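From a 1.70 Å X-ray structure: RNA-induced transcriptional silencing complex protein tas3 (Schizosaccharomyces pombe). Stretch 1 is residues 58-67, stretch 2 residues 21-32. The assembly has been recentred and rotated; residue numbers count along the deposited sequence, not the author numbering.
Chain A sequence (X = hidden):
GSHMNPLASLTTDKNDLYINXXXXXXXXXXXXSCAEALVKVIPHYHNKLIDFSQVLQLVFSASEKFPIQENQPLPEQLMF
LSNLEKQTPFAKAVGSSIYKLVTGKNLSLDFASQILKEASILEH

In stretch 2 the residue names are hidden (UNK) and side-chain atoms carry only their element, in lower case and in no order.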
# COMPACT_ATOMS: atom_id res chain seq x y z
N LEU A 58 4.30 -4.73 3.42
CA LEU A 58 4.86 -5.90 2.76
C LEU A 58 5.83 -6.66 3.66
O LEU A 58 5.75 -7.88 3.78
CB LEU A 58 5.56 -5.49 1.46
CG LEU A 58 4.58 -5.01 0.39
CD1 LEU A 58 5.34 -4.48 -0.82
CD2 LEU A 58 3.68 -6.18 -0.02
N VAL A 59 6.73 -5.91 4.29
CA VAL A 59 7.72 -6.52 5.17
C VAL A 59 7.08 -7.23 6.36
O VAL A 59 7.43 -8.37 6.67
CB VAL A 59 8.71 -5.46 5.67
CG1 VAL A 59 9.58 -6.04 6.78
CG2 VAL A 59 9.59 -5.00 4.52
N PHE A 60 6.14 -6.57 7.02
CA PHE A 60 5.50 -7.21 8.17
C PHE A 60 4.63 -8.40 7.77
O PHE A 60 4.39 -9.30 8.59
CB PHE A 60 4.69 -6.20 8.98
CG PHE A 60 5.54 -5.18 9.70
CD1 PHE A 60 6.79 -5.54 10.20
CD2 PHE A 60 5.07 -3.89 9.90
CE1 PHE A 60 7.56 -4.61 10.90
CE2 PHE A 60 5.85 -2.96 10.60
CZ PHE A 60 7.09 -3.32 11.10
N SER A 61 4.17 -8.44 6.53
CA SER A 61 3.33 -9.55 6.08
C SER A 61 4.14 -10.84 6.04
O SER A 61 3.57 -11.94 5.98
CB SER A 61 2.75 -9.27 4.68
OG SER A 61 3.72 -9.46 3.66
N ALA A 62 5.46 -10.71 6.09
CA ALA A 62 6.35 -11.86 6.06
C ALA A 62 6.73 -12.36 7.45
O ALA A 62 7.40 -13.39 7.57
CB ALA A 62 7.62 -11.52 5.28
N SER A 63 6.31 -11.64 8.48
CA SER A 63 6.64 -12.03 9.85
C SER A 63 6.02 -13.38 10.18
O SER A 63 4.93 -13.71 9.72
CB SER A 63 6.13 -10.98 10.85
OG SER A 63 4.73 -10.83 10.77
N GLU A 64 6.73 -14.17 10.99
CA GLU A 64 6.26 -15.50 11.36
C GLU A 64 6.24 -15.66 12.87
O GLU A 64 5.52 -16.50 13.41
CB GLU A 64 7.20 -16.56 10.77
CG GLU A 64 7.53 -16.36 9.30
CD GLU A 64 8.66 -17.27 8.82
OE1 GLU A 64 9.65 -17.43 9.57
OE2 GLU A 64 8.56 -17.81 7.70
N LYS A 65 7.02 -14.83 13.56
CA LYS A 65 7.12 -14.94 15.01
C LYS A 65 6.47 -13.84 15.83
O LYS A 65 6.93 -12.70 15.85
CB LYS A 65 8.60 -15.04 15.40
CG LYS A 65 9.32 -16.19 14.71
CD LYS A 65 10.53 -16.65 15.51
CE LYS A 65 11.79 -15.90 15.12
NZ LYS A 65 12.66 -15.61 16.29
N PHE A 66 5.40 -14.20 16.53
CA PHE A 66 4.68 -13.26 17.39
C PHE A 66 3.57 -13.94 18.18
O PHE A 66 3.01 -14.95 17.76
CB PHE A 66 4.11 -12.10 16.57
CG PHE A 66 3.26 -12.54 15.40
CD1 PHE A 66 1.92 -12.85 15.56
CD2 PHE A 66 3.82 -12.60 14.12
CE1 PHE A 66 1.14 -13.22 14.46
CE2 PHE A 66 3.04 -12.97 13.02
CZ PHE A 66 1.70 -13.28 13.19
N PRO A 67 3.26 -13.40 19.37
CA PRO A 67 2.20 -13.97 20.20
C PRO A 67 0.84 -13.84 19.52
O PRO A 67 0.57 -12.86 18.82
CB PRO A 67 2.30 -13.15 21.49
CG PRO A 67 2.84 -11.85 21.03
CD PRO A 67 3.89 -12.25 20.03
N UNK A 21 15.10 2.96 11.18
CA UNK A 21 14.20 2.77 12.32
C UNK A 21 13.49 1.43 12.22
O UNK A 21 13.33 0.72 13.21
n UNK A 21 15.09 6.76 13.73
c UNK A 21 13.74 5.22 12.81
c UNK A 21 13.77 8.83 13.20
c UNK A 21 14.91 5.42 13.49
c UNK A 21 14.04 7.46 13.21
c UNK A 21 13.16 6.52 12.62
c UNK A 21 12.62 9.26 12.60
c UNK A 21 11.72 8.34 12.00
c UNK A 21 13.17 3.90 12.39
c UNK A 21 11.99 6.98 12.01
N UNK A 22 13.05 1.08 11.02
CA UNK A 22 12.37 -0.19 10.81
C UNK A 22 13.30 -1.33 11.20
O UNK A 22 12.91 -2.25 11.93
c UNK A 22 11.97 -0.34 9.34
c UNK A 22 11.63 -1.75 8.89
c UNK A 22 11.37 -1.74 7.39
c UNK A 22 10.40 -2.26 9.64
N UNK A 23 14.53 -1.28 10.72
CA UNK A 23 15.50 -2.32 11.03
C UNK A 23 15.81 -2.41 12.51
O UNK A 23 16.26 -3.45 13.00
c UNK A 23 16.67 -2.28 8.76
c UNK A 23 16.80 -2.08 10.26
c UNK A 23 17.95 -2.42 6.61
c UNK A 23 18.03 -2.13 8.10
n UNK A 23 19.26 -2.12 5.97
N UNK A 24 15.56 -1.31 13.23
CA UNK A 24 15.83 -1.25 14.67
C UNK A 24 14.71 -1.77 15.56
O UNK A 24 14.87 -1.87 16.77
o UNK A 24 17.31 0.65 14.34
c UNK A 24 16.18 0.19 15.07
N UNK A 25 13.55 -2.07 14.97
CA UNK A 25 12.43 -2.59 15.75
C UNK A 25 12.75 -4.01 16.19
O UNK A 25 13.21 -4.82 15.39
c UNK A 25 10.55 -1.23 14.63
c UNK A 25 11.15 -2.61 14.91
c UNK A 25 10.02 -0.64 15.92
c UNK A 25 9.45 -1.36 13.59
N UNK A 26 12.49 -4.31 17.46
CA UNK A 26 12.76 -5.65 17.98
C UNK A 26 12.01 -6.70 17.17
O UNK A 26 12.53 -7.79 16.90
c UNK A 26 12.35 -5.73 19.45
o UNK A 26 13.10 -4.81 20.23
N UNK A 27 10.79 -6.36 16.77
CA UNK A 27 9.96 -7.27 15.99
C UNK A 27 10.63 -7.61 14.66
O UNK A 27 10.55 -8.75 14.19
c UNK A 27 7.61 -7.49 15.00
c UNK A 27 5.76 -9.05 13.60
c UNK A 27 7.00 -7.00 13.85
c UNK A 27 8.58 -6.63 15.76
c UNK A 27 6.07 -7.77 13.15
c UNK A 27 6.37 -9.55 14.75
c UNK A 27 7.29 -8.77 15.44
N UNK A 28 11.27 -6.63 14.05
CA UNK A 28 11.96 -6.85 12.79
C UNK A 28 13.19 -7.73 13.03
O UNK A 28 13.44 -8.68 12.30
c UNK A 28 12.44 -5.61 9.68
c UNK A 28 15.21 -5.89 9.65
c UNK A 28 14.52 -5.79 10.86
c UNK A 28 13.14 -5.64 10.89
c UNK A 28 13.12 -5.71 8.46
c UNK A 28 12.41 -5.51 12.20
c UNK A 28 14.51 -5.86 8.44
N UNK A 29 13.93 -7.40 14.09
CA UNK A 29 15.16 -8.12 14.41
C UNK A 29 14.97 -9.54 14.95
O UNK A 29 15.95 -10.27 15.10
c UNK A 29 16.31 -5.90 14.87
c UNK A 29 17.43 -5.22 15.63
c UNK A 29 16.00 -7.30 15.39
n UNK A 29 18.09 -4.26 14.98
o UNK A 29 17.69 -5.52 16.79
N UNK A 30 13.74 -9.93 15.26
CA UNK A 30 13.49 -11.28 15.73
C UNK A 30 12.87 -12.11 14.61
O UNK A 30 12.63 -13.31 14.78
o UNK A 30 11.34 -10.62 16.70
c UNK A 30 13.25 -10.69 18.17
c UNK A 30 12.56 -11.32 16.98
N UNK A 31 12.62 -11.47 13.47
CA UNK A 31 12.04 -12.15 12.31
C UNK A 31 12.95 -12.07 11.10
O UNK A 31 12.86 -11.13 10.31
c UNK A 31 10.69 -11.54 11.94
o UNK A 31 9.37 -11.28 13.92
c UNK A 31 9.59 -11.93 12.90
n UNK A 31 8.90 -13.02 12.59
N UNK A 32 13.81 -13.07 10.93
CA UNK A 32 14.73 -13.07 9.79
C UNK A 32 13.94 -12.99 8.49
O UNK A 32 14.43 -12.48 7.49
o UNK A 32 14.78 -15.49 9.59
c UNK A 32 15.58 -14.34 9.79
O HOH W 1 8.90 -11.30 17.45

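Position 21 carries one carbon followed by fused five- and six-membered rings that hold eight carbons and one nitrogen. This indole identifies Trp21, which lies in the helix entering the stretch and stays out of reach of stretch 1. Position 22 has four carbons forked at the second, and its CA-to-CB bond points toward stretch 1, where one of the two terminal carbons lies 3.8 Å from CZ of Phe60. The fork at the second carbon makes it Leu22. Four carbons in a row ending in nitrogen mark position 23 as Lys23, which is exposed and makes no contact with the other stretch. Position 24, with one carbon and then one oxygen and no second branch, is Ser24; its backbone N makes a weak hydrogen bond to O of Trp21, 3.0 Å away.

At position 25 four carbons again fork at the second, and a terminal carbon lies 4.0 Å from CZ of Phe60, at the edge of that ring. This is Leu25, whose backbone N bonds to O of Leu22 at 3.1 Å. Position 26 has one carbon and one oxygen and is Ser26, exposed and far from stretch 1. Position 27 shows one carbon and then a ring of six carbons, with no oxygen on the ring. The ring comes within 3.4 Å of CB of Ser63 and also meets Phe60, Lys65 and Phe66; it belongs to Phe27. Position 28 has the same composition, one carbon and a six-carbon ring, and a ring carbon lies 3.9 Å from CG1 of Val59, which sits at the ring edge. It is Phe28.

Position 29 has three carbons, the third carrying one oxygen and one nitrogen, and is Gln29. It turns back on its own stretch, with NE2 of Gln29 donating to O of Lys23 at 2.8 Å. Position 30 has one carbon carrying one oxygen and one carbon, the pattern of Thr30. Its OG1 lies 2.6 Å from the O of water 1, which donates to O of Lys65 at 2.9 Å and so links the two stretches. Position 31 has two carbons, the second carrying one oxygen and one nitrogen; this is Asn31, whose side-chain end approaches the backbone of Glu64 and Lys65. Position 32, one carbon and one oxygen, is Ser32, exposed and at the margin of the contact.

The contact is chiefly apolar. Phe27 is its centre: its ring and that of Phe60 meet obliquely, with centroids 5.6 Å apart and planes at 47°, while CE1 of Phe27 lies 3.9 Å from CB of Phe66. Leu22 and Leu25 extend this packing at the far end of the Phe60 ring. In stretch 1 the type I turn from Phe60 to Ser63, closed by Ser63 N bonding to Phe60 O at 3.0 Å, redirects the chain after the helix, and Ser63, Lys65 and Phe66 beyond it all reach the Phe27 ring. Together the two stretches bury 514 Å².

Stretch 2 (21-32) WLKSLSFFQTNS
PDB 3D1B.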